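Local coordinates for surface-associated protein CshA (Streptococcus gordonii, PDB 5L2D) that binds host fibronectin as a surface adhesin of the streptococcal cell wall and is represented here by its non-repetitive domain 2, at residues N32-G37 with P103-G108; G37-G42 with L57-L62; A88-L93 with V138-K143. All coordinates share one frame; numbering follows the deposited sequence.

Contact 1 of 3, residues N32-G37 with P103-G108; sequences NLDPQG and PPSVTG
Asp34 and Gln36 reach across from one loop to Ser105 of another. One link runs from Ser105 N to Gln36 OE1, at 3.1 Å. It is nearly straight at the hydrogen, 173°. At the acceptor the donor sits well above the amide plane, 50° out of it, so the bond does not follow a lone pair. Gln36 can reach this far because its side chain is extended beyond CG, with chi2 at -175°. The amide thereby lies alongside the serine hydroxyl, with Gln36 CD 3.2 Å from Ser105 OG. Gln36 OE1 is also near that hydroxyl, but the angle is poor and this pair is not a hydrogen bond. Gln36 OE1 further touches Pro104 CA at 3.7 Å.

The second link, Ser105 OG to Asp34 OD2, is modelled at 2.4 Å, too short to be taken at face value, so its detail is doubtful. The other carboxylate oxygen, Asp34 OD1, accepts from Gly38 N. Asp34 O takes Gly37 N at 2.9 Å, closing a type I beta turn from Asp34 to Gly37. These two bonds tie the aspartate to its own turn, while its reach to Ser105 stands only as modelled. On the other loop, backbone hydrogen bonds join Val106 to Phe39 and Thr107 to Ile132.

This is a polar surface contact between two irregular loops. The turn follows strand 30-31 and leads towards strand 44-50. The loop 103-108 comes after strand 91-92, and Pro103 and Pro104 pack on Tyr92 of that strand. On the inner side, Val106 turns away from the turn and packs on Trp140 and Ile142 of strand 138-150.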
ATOM      1  N   ASN A  32       6.236  16.007 -13.218  1.00 70.09           N
ATOM      2  CA  ASN A  32       7.459  15.340 -12.856  1.00 66.98           C
ATOM      3  C   ASN A  32       7.374  13.772 -12.913  1.00 67.06           C
ATOM      4  O   ASN A  32       7.919  13.034 -12.062  1.00 54.34           O
ATOM      5  CB  ASN A  32       7.870  15.879 -11.486  1.00 74.72           C
ATOM      6  CG  ASN A  32       9.355  16.028 -11.355  1.00 74.68           C
ATOM      7  OD1 ASN A  32      10.023  16.315 -12.325  1.00 80.25           O
ATOM      8  ND2 ASN A  32       9.883  15.826 -10.157  1.00 83.16           N
ATOM      9  N   LEU A  33       6.693  13.282 -13.949  1.00 64.99           N
ATOM     10  CA  LEU A  33       6.628  11.861 -14.227  1.00 64.09           C
ATOM     11  C   LEU A  33       7.926  11.375 -14.786  1.00 63.32           C
ATOM     12  O   LEU A  33       8.684  12.120 -15.392  1.00 66.82           O
ATOM     13  CB  LEU A  33       5.576  11.566 -15.279  1.00 71.14           C
ATOM     14  CG  LEU A  33       4.120  11.651 -14.860  1.00 76.31           C
ATOM     15  CD1 LEU A  33       3.229  11.230 -16.026  1.00 82.18           C
ATOM     16  CD2 LEU A  33       3.887  10.766 -13.653  1.00 75.55           C
ATOM     17  N   ASP A  34       8.154  10.089 -14.637  1.00 65.64           N
ATOM     18  CA  ASP A  34       9.416   9.511 -15.018  1.00 70.48           C
ATOM     19  C   ASP A  34       9.453   9.214 -16.529  1.00 75.20           C
ATOM     20  O   ASP A  34       8.475   9.495 -17.241  1.00 74.53           O
ATOM     21  CB  ASP A  34       9.727   8.313 -14.088  1.00 70.92           C
ATOM     22  CG  ASP A  34       9.129   7.000 -14.546  1.00 74.19           C
ATOM     23  OD1 ASP A  34       8.188   6.949 -15.385  1.00 76.29           O
ATOM     24  OD2 ASP A  34       9.624   5.985 -14.016  1.00 76.06           O
ATOM     25  N   PRO A  35      10.609   8.720 -17.031  1.00 80.74           N
ATOM     26  CA  PRO A  35      10.783   8.336 -18.425  1.00 75.87           C
ATOM     27  C   PRO A  35       9.681   7.449 -18.967  1.00 85.07           C
ATOM     28  O   PRO A  35       9.228   7.668 -20.095  1.00 76.14           O
ATOM     29  CB  PRO A  35      12.095   7.575 -18.387  1.00 79.75           C
ATOM     30  CG  PRO A  35      12.909   8.300 -17.356  1.00 76.54           C
ATOM     31  CD  PRO A  35      11.917   8.766 -16.328  1.00 82.26           C
ATOM     32  N   GLN A  36       9.246   6.470 -18.163  1.00 86.94           N
ATOM     33  CA  GLN A  36       8.182   5.533 -18.571  1.00 84.09           C
ATOM     34  C   GLN A  36       6.783   6.059 -18.336  1.00 83.39           C
ATOM     35  O   GLN A  36       5.842   5.278 -18.419  1.00 78.86           O
ATOM     36  CB  GLN A  36       8.253   4.222 -17.791  1.00 88.43           C
ATOM     37  CG  GLN A  36       9.632   3.597 -17.647  1.00 96.28           C
ATOM     38  CD  GLN A  36       9.570   2.242 -16.955  1.00 97.60           C
ATOM     39  OE1 GLN A  36       8.482   1.666 -16.738  1.00 92.74           O
ATOM     40  NE2 GLN A  36      10.735   1.721 -16.602  1.00 98.28           N
ATOM     41  N   GLY A  37       6.635   7.345 -18.005  1.00 79.92           N
ATOM     42  CA  GLY A  37       5.327   7.913 -17.666  1.00 83.68           C
ATOM     43  C   GLY A  37       4.769   7.502 -16.304  1.00 81.30           C
ATOM     44  O   GLY A  37       3.616   7.798 -15.975  1.00 76.76           O
ATOM     45  N   PRO A 103      11.888  -3.892 -12.217  1.00 60.25           N
ATOM     46  CA  PRO A 103      10.507  -3.921 -12.650  1.00 58.68           C
ATOM     47  C   PRO A 103      10.080  -2.594 -13.249  1.00 64.42           C
ATOM     48  O   PRO A 103      10.823  -1.631 -13.128  1.00 66.27           O
ATOM     49  CB  PRO A 103       9.728  -4.200 -11.351  1.00 54.18           C
ATOM     50  CG  PRO A 103      10.728  -4.369 -10.277  1.00 57.07           C
ATOM     51  CD  PRO A 103      11.990  -3.725 -10.762  1.00 59.58           C
ATOM     52  N   PRO A 104       8.889  -2.545 -13.892  1.00 70.31           N
ATOM     53  CA  PRO A 104       8.355  -1.288 -14.435  1.00 72.54           C
ATOM     54  C   PRO A 104       7.940  -0.285 -13.365  1.00 78.65           C
ATOM     55  O   PRO A 104       7.643  -0.669 -12.234  1.00 80.96           O
ATOM     56  CB  PRO A 104       7.137  -1.721 -15.269  1.00 76.04           C
ATOM     57  CG  PRO A 104       6.855  -3.145 -14.921  1.00 76.65           C
ATOM     58  CD  PRO A 104       8.094  -3.721 -14.296  1.00 73.35           C
ATOM     59  N   SER A 105       7.925   0.993 -13.748  1.00 82.09           N
ATOM     60  CA  SER A 105       7.546   2.103 -12.866  1.00 81.84           C
ATOM     61  C   SER A 105       6.097   1.935 -12.413  1.00 82.40           C
ATOM     62  O   SER A 105       5.275   1.413 -13.184  1.00 79.54           O
ATOM     63  CB  SER A 105       7.691   3.456 -13.602  1.00 85.47           C
ATOM     64  OG  SER A 105       8.992   3.654 -14.182  1.00 82.18           O
ATOM     65  N   VAL A 106       5.767   2.372 -11.188  1.00 71.66           N
ATOM     66  CA  VAL A 106       4.356   2.332 -10.779  1.00 71.64           C
ATOM     67  C   VAL A 106       3.645   3.482 -11.508  1.00 70.73           C
ATOM     68  O   VAL A 106       4.313   4.424 -11.907  1.00 70.65           O
ATOM     69  CB  VAL A 106       4.108   2.332  -9.225  1.00 74.48           C
ATOM     70  CG1 VAL A 106       5.347   1.922  -8.432  1.00 71.14           C
ATOM     71  CG2 VAL A 106       3.561   3.655  -8.726  1.00 70.78           C
ATOM     72  N   THR A 107       2.319   3.407 -11.697  1.00 69.04           N
ATOM     73  CA  THR A 107       1.619   4.372 -12.544  1.00 70.90           C
ATOM     74  C   THR A 107       0.117   4.235 -12.484  1.00 73.52           C
ATOM     75  O   THR A 107      -0.408   3.213 -12.040  1.00 72.35           O
ATOM     76  CB  THR A 107       2.019   4.203 -14.041  1.00 81.42           C
ATOM     77  OG1 THR A 107       1.194   5.036 -14.880  1.00 83.28           O
ATOM     78  CG2 THR A 107       1.887   2.725 -14.487  1.00 75.84           C
ATOM     79  N   GLY A 108      -0.560   5.267 -12.977  1.00 76.84           N
ATOM     80  CA  GLY A 108      -2.000   5.222 -13.197  1.00 92.16           C
ATOM     81  C   GLY A 108      -2.325   4.871 -14.639  1.00108.86           C
ATOM     82  O   GLY A 108      -2.914   3.808 -14.907  1.00115.53           O
TER

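Contact 2 of 3, residues G37-G42 with L57-L62; sequences GGFKVG and LTVTEL
This is a mixed backbone and packing contact, partly buried, at the open end of a beta hairpin, where Val41 and Gly42 meet Val59. The loop leads into strand 44-50, and Val59 lies on its antiparallel partner, strand 53-61. The touching parts run 116° apart. One backbone hydrogen bond joins them, from Gly42 N to Val59 O at 3.1 Å. Val41 CA also makes a CA-H...O contact with that oxygen. At Gly42 the backbone angles would press a CB against the carbonyl oxygen of Val41, which suits glycine.

The rest is packing. Lys40 O rests against Val59 CB at 3.2 Å. Val59 CG2 lies beside its own backbone N, anti to the carbonyl carbon, which brings it to Phe39 CD2 at 4.1 Å. The two side chains cross at about a right angle. Leu62 sends CD1 to Phe39 O at 3.7 Å. Next to it, Thr60 and Glu61 both face Lys143 in a classic beta bulge.

Lys40 NZ bonds Asn32 O, Glu61 pairs with Lys143, and Thr60 OG1 bonds Glu265 of the second subunit. The chemistry implies a loop held by one backbone hydrogen bond, aliphatic carbons set against its carbonyls and one apolar contact, with these polar ends committed outside it.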
ATOM      1  N   GLY A  37       6.635   7.345 -18.005  1.00 79.92           N
ATOM      2  CA  GLY A  37       5.327   7.913 -17.666  1.00 83.68           C
ATOM      3  C   GLY A  37       4.769   7.502 -16.304  1.00 81.30           C
ATOM      4  O   GLY A  37       3.616   7.798 -15.975  1.00 76.76           O
ATOM      5  N   GLY A  38       5.579   6.820 -15.508  1.00 76.79           N
ATOM      6  CA  GLY A  38       5.161   6.413 -14.186  1.00 79.22           C
ATOM      7  C   GLY A  38       5.726   7.319 -13.110  1.00 73.10           C
ATOM      8  O   GLY A  38       6.159   8.436 -13.373  1.00 79.56           O
ATOM      9  N   PHE A  39       5.743   6.804 -11.890  1.00 71.09           N
ATOM     10  CA  PHE A  39       5.987   7.606 -10.699  1.00 68.85           C
ATOM     11  C   PHE A  39       7.390   7.391 -10.225  1.00 62.64           C
ATOM     12  O   PHE A  39       7.875   6.274 -10.205  1.00 73.35           O
ATOM     13  CB  PHE A  39       5.041   7.179  -9.580  1.00 67.32           C
ATOM     14  CG  PHE A  39       3.603   7.578  -9.788  1.00 75.47           C
ATOM     15  CD1 PHE A  39       3.051   7.699 -11.055  1.00 86.79           C
ATOM     16  CD2 PHE A  39       2.791   7.793  -8.708  1.00 78.84           C
ATOM     17  CE1 PHE A  39       1.727   8.060 -11.232  1.00 91.53           C
ATOM     18  CE2 PHE A  39       1.470   8.143  -8.876  1.00 88.84           C
ATOM     19  CZ  PHE A  39       0.935   8.282 -10.138  1.00 91.69           C
ATOM     20  N   LYS A  40       8.037   8.469  -9.837  1.00 64.90           N
ATOM     21  CA  LYS A  40       9.354   8.402  -9.227  1.00 65.91           C
ATOM     22  C   LYS A  40       9.333   9.341  -8.068  1.00 63.84           C
ATOM     23  O   LYS A  40       8.315  10.027  -7.821  1.00 56.26           O
ATOM     24  CB  LYS A  40      10.456   8.829 -10.207  1.00 71.82           C
ATOM     25  CG  LYS A  40      10.311  10.236 -10.781  1.00 74.37           C
ATOM     26  CD  LYS A  40      11.417  10.548 -11.787  1.00 81.36           C
ATOM     27  CE  LYS A  40      11.019  11.614 -12.813  1.00 78.21           C
ATOM     28  NZ  LYS A  40      10.932  12.947 -12.190  1.00 75.49           N
ATOM     29  N   VAL A  41      10.453   9.392  -7.353  1.00 57.18           N
ATOM     30  CA  VAL A  41      10.517  10.300  -6.243  1.00 52.48           C
ATOM     31  C   VAL A  41      10.520  11.669  -6.879  1.00 56.67           C
ATOM     32  O   VAL A  41      11.320  11.929  -7.788  1.00 58.01           O
ATOM     33  CB  VAL A  41      11.785  10.137  -5.393  1.00 53.97           C
ATOM     34  CG1 VAL A  41      11.716  11.062  -4.186  1.00 55.66           C
ATOM     35  CG2 VAL A  41      11.948   8.698  -4.925  1.00 51.34           C
ATOM     36  N   GLY A  42       9.591  12.515  -6.433  1.00 55.45           N
ATOM     37  CA  GLY A  42       9.557  13.902  -6.832  1.00 51.26           C
ATOM     38  C   GLY A  42       8.377  14.174  -7.713  1.00 57.26           C
ATOM     39  O   GLY A  42       7.975  15.345  -7.858  1.00 62.38           O
ATOM     40  N   LEU A  57      -0.122  15.719  -3.733  1.00 54.40           N
ATOM     41  CA  LEU A  57       0.509  14.457  -3.401  1.00 56.62           C
ATOM     42  C   LEU A  57       1.822  14.404  -4.102  1.00 57.51           C
ATOM     43  O   LEU A  57       1.846  14.513  -5.339  1.00 69.30           O
ATOM     44  CB  LEU A  57      -0.324  13.266  -3.883  1.00 56.09           C
ATOM     45  CG  LEU A  57      -1.437  12.827  -2.929  1.00 62.99           C
ATOM     46  CD1 LEU A  57      -2.297  11.764  -3.571  1.00 70.28           C
ATOM     47  CD2 LEU A  57      -0.879  12.258  -1.643  1.00 64.23           C
ATOM     48  N   THR A  58       2.898  14.185  -3.340  1.00 51.60           N
ATOM     49  CA  THR A  58       4.244  14.117  -3.901  1.00 52.90           C
ATOM     50  C   THR A  58       4.933  12.858  -3.407  1.00 54.07           C
ATOM     51  O   THR A  58       4.974  12.619  -2.191  1.00 56.58           O
ATOM     52  CB  THR A  58       5.116  15.317  -3.476  1.00 57.69           C
ATOM     53  OG1 THR A  58       4.379  16.558  -3.554  1.00 56.03           O
ATOM     54  CG2 THR A  58       6.387  15.369  -4.335  1.00 57.41           C
ATOM     55  N   VAL A  59       5.509  12.077  -4.322  1.00 51.76           N
ATOM     56  CA  VAL A  59       6.126  10.804  -3.937  1.00 52.28           C
ATOM     57  C   VAL A  59       7.413  11.065  -3.222  1.00 54.56           C
ATOM     58  O   VAL A  59       8.320  11.689  -3.786  1.00 60.36           O
ATOM     59  CB  VAL A  59       6.515   9.941  -5.141  1.00 52.94           C
ATOM     60  CG1 VAL A  59       7.153   8.642  -4.685  1.00 57.74           C
ATOM     61  CG2 VAL A  59       5.317   9.618  -5.974  1.00 54.28           C
ATOM     62  N   THR A  60       7.532  10.575  -2.002  1.00 58.10           N
ATOM     63  CA  THR A  60       8.796  10.785  -1.279  1.00 61.73           C
ATOM     64  C   THR A  60       9.670   9.577  -1.272  1.00 60.37           C
ATOM     65  O   THR A  60      10.813   9.680  -0.897  1.00 60.34           O
ATOM     66  CB  THR A  60       8.595  11.170   0.193  1.00 58.69           C
ATOM     67  OG1 THR A  60       8.046  10.072   0.918  1.00 59.84           O
ATOM     68  CG2 THR A  60       7.660  12.332   0.302  1.00 63.74           C
ATOM     69  N   GLU A  61       9.128   8.421  -1.620  1.00 61.52           N
ATOM     70  CA  GLU A  61       9.881   7.193  -1.486  1.00 62.18           C
ATOM     71  C   GLU A  61       9.290   6.036  -2.284  1.00 62.94           C
ATOM     72  O   GLU A  61       8.071   5.891  -2.414  1.00 63.27           O
ATOM     73  CB  GLU A  61      10.008   6.798  -0.016  1.00 65.10           C
ATOM     74  CG  GLU A  61      11.088   5.750   0.173  1.00 79.61           C
ATOM     75  CD  GLU A  61      11.587   5.620   1.602  1.00 94.11           C
ATOM     76  OE1 GLU A  61      10.777   5.236   2.477  1.00108.76           O
ATOM     77  OE2 GLU A  61      12.799   5.859   1.840  1.00 94.72           O
ATOM     78  N   LEU A  62      10.183   5.222  -2.826  1.00 62.66           N
ATOM     79  CA  LEU A  62       9.818   3.959  -3.465  1.00 59.85           C
ATOM     80  C   LEU A  62      10.609   2.784  -2.865  1.00 58.16           C
ATOM     81  O   LEU A  62      11.597   2.354  -3.425  1.00 60.43           O
ATOM     82  CB  LEU A  62      10.057   4.049  -4.972  1.00 51.65           C
ATOM     83  CG  LEU A  62       9.107   4.977  -5.722  1.00 54.41           C
ATOM     84  CD1 LEU A  62       9.594   5.272  -7.142  1.00 55.02           C
ATOM     85  CD2 LEU A  62       7.710   4.392  -5.775  1.00 51.06           C
TER

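Contact 3 of 3, residues A88-L93 with V138-K143; sequences AINSYL and VNWGIK
The Asn90 amide stands at the edge of the Trp140 indole, with ND2 near the ring plane and the two planes 80° apart. The motif is a short antiparallel pairing in a beta sheet, where strand 91-92 lies against strand 138-150. Asn90 CG lies beside its own backbone N (chi1 -75°), which brings the amide up to Trp140 and Gly141. Asn90 CG comes within 3.4 Å of Trp140 CB. The Tyr92 ring is met obliquely by Val138 CG1, at 3.7 Å from Tyr92 CD1. These two side chains lie side by side and point the same way. The tyrosine ring also meets the ring of Tyr96, with planes about 15° apart.

Ser91 and Asn139 form the hydrogen-bonded pair. Ser91 N gives to Asn139 O at 3.2 Å, and Asn139 N gives to Ser91 O at 3.0 Å. Tyr92 and Val138 form the next, non-hydrogen-bonded pair. Leu93 follows, its CD2 packing on Asn139 CB at 4.0 Å. The amide of Asn139 looks to other partners, Asn66 and, more weakly, Tyr230. Residues 138-143 also pair antiparallel with a strand of the second subunit, where Trp140 packs on Val270 of that subunit, so the sheet continues across the interface.

At the other end, the Asn90 side chain bonds both backbone polar atoms of Gly141, in place of a backbone partner. The bond from Asn90 ND2 to Gly141 O is weak, at 3.3 Å. Gly141 N gives to Asn90 OD1 at 3.0 Å, approaching from above the amide plane.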
ATOM      1  N   ALA A  88      16.578  -1.900   0.834  1.00 64.71           N
ATOM      2  CA  ALA A  88      15.864  -2.743  -0.109  1.00 64.28           C
ATOM      3  C   ALA A  88      15.249  -1.838  -1.127  1.00 64.09           C
ATOM      4  O   ALA A  88      14.790  -0.750  -0.782  1.00 59.16           O
ATOM      5  CB  ALA A  88      14.773  -3.514   0.595  1.00 66.40           C
ATOM      6  N   ILE A  89      15.230  -2.272  -2.377  1.00 67.11           N
ATOM      7  CA  ILE A  89      14.460  -1.531  -3.371  1.00 67.76           C
ATOM      8  C   ILE A  89      13.281  -2.353  -3.835  1.00 67.17           C
ATOM      9  O   ILE A  89      13.127  -3.505  -3.450  1.00 66.54           O
ATOM     10  CB  ILE A  89      15.307  -1.095  -4.560  1.00 73.57           C
ATOM     11  CG1 ILE A  89      16.117  -2.282  -5.134  1.00 76.17           C
ATOM     12  CG2 ILE A  89      16.219   0.031  -4.115  1.00 74.01           C
ATOM     13  CD1 ILE A  89      16.126  -2.344  -6.645  1.00 68.62           C
ATOM     14  N   ASN A  90      12.413  -1.710  -4.602  1.00 69.20           N
ATOM     15  CA  ASN A  90      11.244  -2.353  -5.164  1.00 66.60           C
ATOM     16  C   ASN A  90      11.768  -3.409  -6.139  1.00 73.01           C
ATOM     17  O   ASN A  90      12.546  -3.085  -7.054  1.00 78.24           O
ATOM     18  CB  ASN A  90      10.347  -1.314  -5.880  1.00 64.08           C
ATOM     19  CG  ASN A  90       9.532  -0.409  -4.915  1.00 64.70           C
ATOM     20  OD1 ASN A  90       9.539  -0.547  -3.684  1.00 63.20           O
ATOM     21  ND2 ASN A  90       8.813   0.526  -5.501  1.00 62.40           N
ATOM     22  N   SER A  91      11.368  -4.667  -5.917  1.00 74.40           N
ATOM     23  CA  SER A  91      11.963  -5.841  -6.585  1.00 71.21           C
ATOM     24  C   SER A  91      10.968  -6.851  -7.081  1.00 71.60           C
ATOM     25  O   SER A  91       9.849  -6.909  -6.597  1.00 72.28           O
ATOM     26  CB  SER A  91      12.801  -6.604  -5.581  1.00 68.85           C
ATOM     27  OG  SER A  91      13.997  -5.944  -5.362  1.00 83.80           O
ATOM     28  N   TYR A  92      11.410  -7.707  -7.997  1.00 75.63           N
ATOM     29  CA  TYR A  92      10.740  -9.002  -8.188  1.00 75.34           C
ATOM     30  C   TYR A  92      11.039  -9.934  -7.030  1.00 79.13           C
ATOM     31  O   TYR A  92      12.145  -9.880  -6.484  1.00 74.81           O
ATOM     32  CB  TYR A  92      11.193  -9.668  -9.477  1.00 72.11           C
ATOM     33  CG  TYR A  92      10.608  -8.981 -10.663  1.00 69.76           C
ATOM     34  CD1 TYR A  92       9.243  -9.085 -10.952  1.00 70.39           C
ATOM     35  CD2 TYR A  92      11.397  -8.178 -11.469  1.00 69.07           C
ATOM     36  CE1 TYR A  92       8.692  -8.422 -12.044  1.00 69.22           C
ATOM     37  CE2 TYR A  92      10.863  -7.511 -12.557  1.00 66.89           C
ATOM     38  CZ  TYR A  92       9.523  -7.637 -12.838  1.00 65.17           C
ATOM     39  OH  TYR A  92       9.044  -6.973 -13.915  1.00 59.90           O
ATOM     40  N   LEU A  93      10.063 -10.786  -6.677  1.00 80.66           N
ATOM     41  CA  LEU A  93      10.238 -11.830  -5.647  1.00 80.21           C
ATOM     42  C   LEU A  93      11.341 -12.834  -6.064  1.00 83.89           C
ATOM     43  O   LEU A  93      11.411 -13.210  -7.225  1.00 89.77           O
ATOM     44  CB  LEU A  93       8.932 -12.570  -5.463  1.00 83.27           C
ATOM     45  CG  LEU A  93       7.725 -11.728  -5.086  1.00 84.34           C
ATOM     46  CD1 LEU A  93       6.459 -12.563  -5.146  1.00 83.54           C
ATOM     47  CD2 LEU A  93       7.917 -11.149  -3.703  1.00 85.19           C
ATOM     48  N   VAL A 138       6.033  -9.042  -7.217  1.00 84.48           N
ATOM     49  CA  VAL A 138       6.855  -7.925  -6.753  1.00 75.87           C
ATOM     50  C   VAL A 138       6.583  -7.635  -5.278  1.00 69.63           C
ATOM     51  O   VAL A 138       5.472  -7.790  -4.787  1.00 66.92           O
ATOM     52  CB  VAL A 138       6.604  -6.657  -7.580  1.00 72.90           C
ATOM     53  CG1 VAL A 138       7.478  -6.644  -8.814  1.00 71.31           C
ATOM     54  CG2 VAL A 138       5.135  -6.589  -7.982  1.00 82.18           C
ATOM     55  N   ASN A 139       7.647  -7.278  -4.578  1.00 67.48           N
ATOM     56  CA  ASN A 139       7.584  -6.727  -3.250  1.00 64.05           C
ATOM     57  C   ASN A 139       7.943  -5.272  -3.468  1.00 64.53           C
ATOM     58  O   ASN A 139       9.125  -4.945  -3.712  1.00 59.25           O
ATOM     59  CB  ASN A 139       8.611  -7.404  -2.348  1.00 59.53           C
ATOM     60  CG  ASN A 139       8.618  -6.843  -0.957  1.00 65.61           C
ATOM     61  OD1 ASN A 139       7.644  -6.216  -0.472  1.00 77.48           O
ATOM     62  ND2 ASN A 139       9.723  -7.042  -0.298  1.00 62.78           N
ATOM     63  N   TRP A 140       6.930  -4.404  -3.445  1.00 64.49           N
ATOM     64  CA  TRP A 140       7.169  -2.962  -3.581  1.00 61.65           C
ATOM     65  C   TRP A 140       6.513  -2.160  -2.475  1.00 59.12           C
ATOM     66  O   TRP A 140       5.903  -2.703  -1.534  1.00 62.70           O
ATOM     67  CB  TRP A 140       6.760  -2.452  -4.962  1.00 57.08           C
ATOM     68  CG  TRP A 140       5.301  -2.595  -5.281  1.00 60.38           C
ATOM     69  CD1 TRP A 140       4.639  -3.746  -5.547  1.00 65.34           C
ATOM     70  CD2 TRP A 140       4.335  -1.543  -5.414  1.00 59.75           C
ATOM     71  NE1 TRP A 140       3.315  -3.491  -5.822  1.00 63.47           N
ATOM     72  CE2 TRP A 140       3.106  -2.145  -5.763  1.00 58.81           C
ATOM     73  CE3 TRP A 140       4.388  -0.144  -5.270  1.00 61.18           C
ATOM     74  CZ2 TRP A 140       1.944  -1.413  -5.962  1.00 60.21           C
ATOM     75  CZ3 TRP A 140       3.225   0.601  -5.481  1.00 58.25           C
ATOM     76  CH2 TRP A 140       2.019  -0.041  -5.818  1.00 66.10           C
ATOM     77  N   GLY A 141       6.756  -0.862  -2.557  1.00 62.34           N
ATOM     78  CA  GLY A 141       6.063   0.124  -1.744  1.00 64.27           C
ATOM     79  C   GLY A 141       6.298   1.563  -2.183  1.00 60.58           C
ATOM     80  O   GLY A 141       7.249   1.867  -2.901  1.00 59.14           O
ATOM     81  N   ILE A 142       5.395   2.430  -1.744  1.00 58.77           N
ATOM     82  CA  ILE A 142       5.422   3.831  -2.083  1.00 60.70           C
ATOM     83  C   ILE A 142       4.982   4.726  -0.876  1.00 60.56           C
ATOM     84  O   ILE A 142       4.107   4.354  -0.094  1.00 49.86           O
ATOM     85  CB  ILE A 142       4.551   4.073  -3.336  1.00 56.22           C
ATOM     86  CG1 ILE A 142       4.883   5.406  -3.990  1.00 61.74           C
ATOM     87  CG2 ILE A 142       3.079   4.090  -2.982  1.00 58.02           C
ATOM     88  CD1 ILE A 142       4.094   5.671  -5.263  1.00 62.96           C
ATOM     89  N   LYS A 143       5.614   5.892  -0.723  1.00 59.90           N
ATOM     90  CA  LYS A 143       5.150   6.883   0.240  1.00 60.93           C
ATOM     91  C   LYS A 143       4.908   8.195  -0.438  1.00 56.78           C
ATOM     92  O   LYS A 143       5.675   8.637  -1.316  1.00 55.02           O
ATOM     93  CB  LYS A 143       6.161   7.126   1.368  1.00 69.50           C
ATOM     94  CG  LYS A 143       6.191   6.045   2.432  1.00 75.57           C
ATOM     95  CD  LYS A 143       6.260   6.621   3.843  1.00 79.09           C
ATOM     96  CE  LYS A 143       7.668   7.068   4.205  1.00 87.82           C
ATOM     97  NZ  LYS A 143       8.746   6.107   3.836  1.00 90.12           N
TER

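From the N terminus, the chain leaves strand 30-31 and enters the turn of contact 1, which passes directly into contact 2 at the shared Gly37. Contact 2 closes first, around the hairpin of strands 44-50 and 53-61. It is nested inside the larger loop that contact 1 closes at 103-108. Contact 3 opens at 88-93, after contact 2 has closed, and ends at 138-143, so it crosses contact 1. Leu62 packs on Ile142 between contacts 2 and 3. Contact 1 joins loop to loop, contact 2 joins a loop to strand 53-61, and contact 3 joins strand 91-92 to strand 138-150. Contacts 2 and 3 also touch the second subunit.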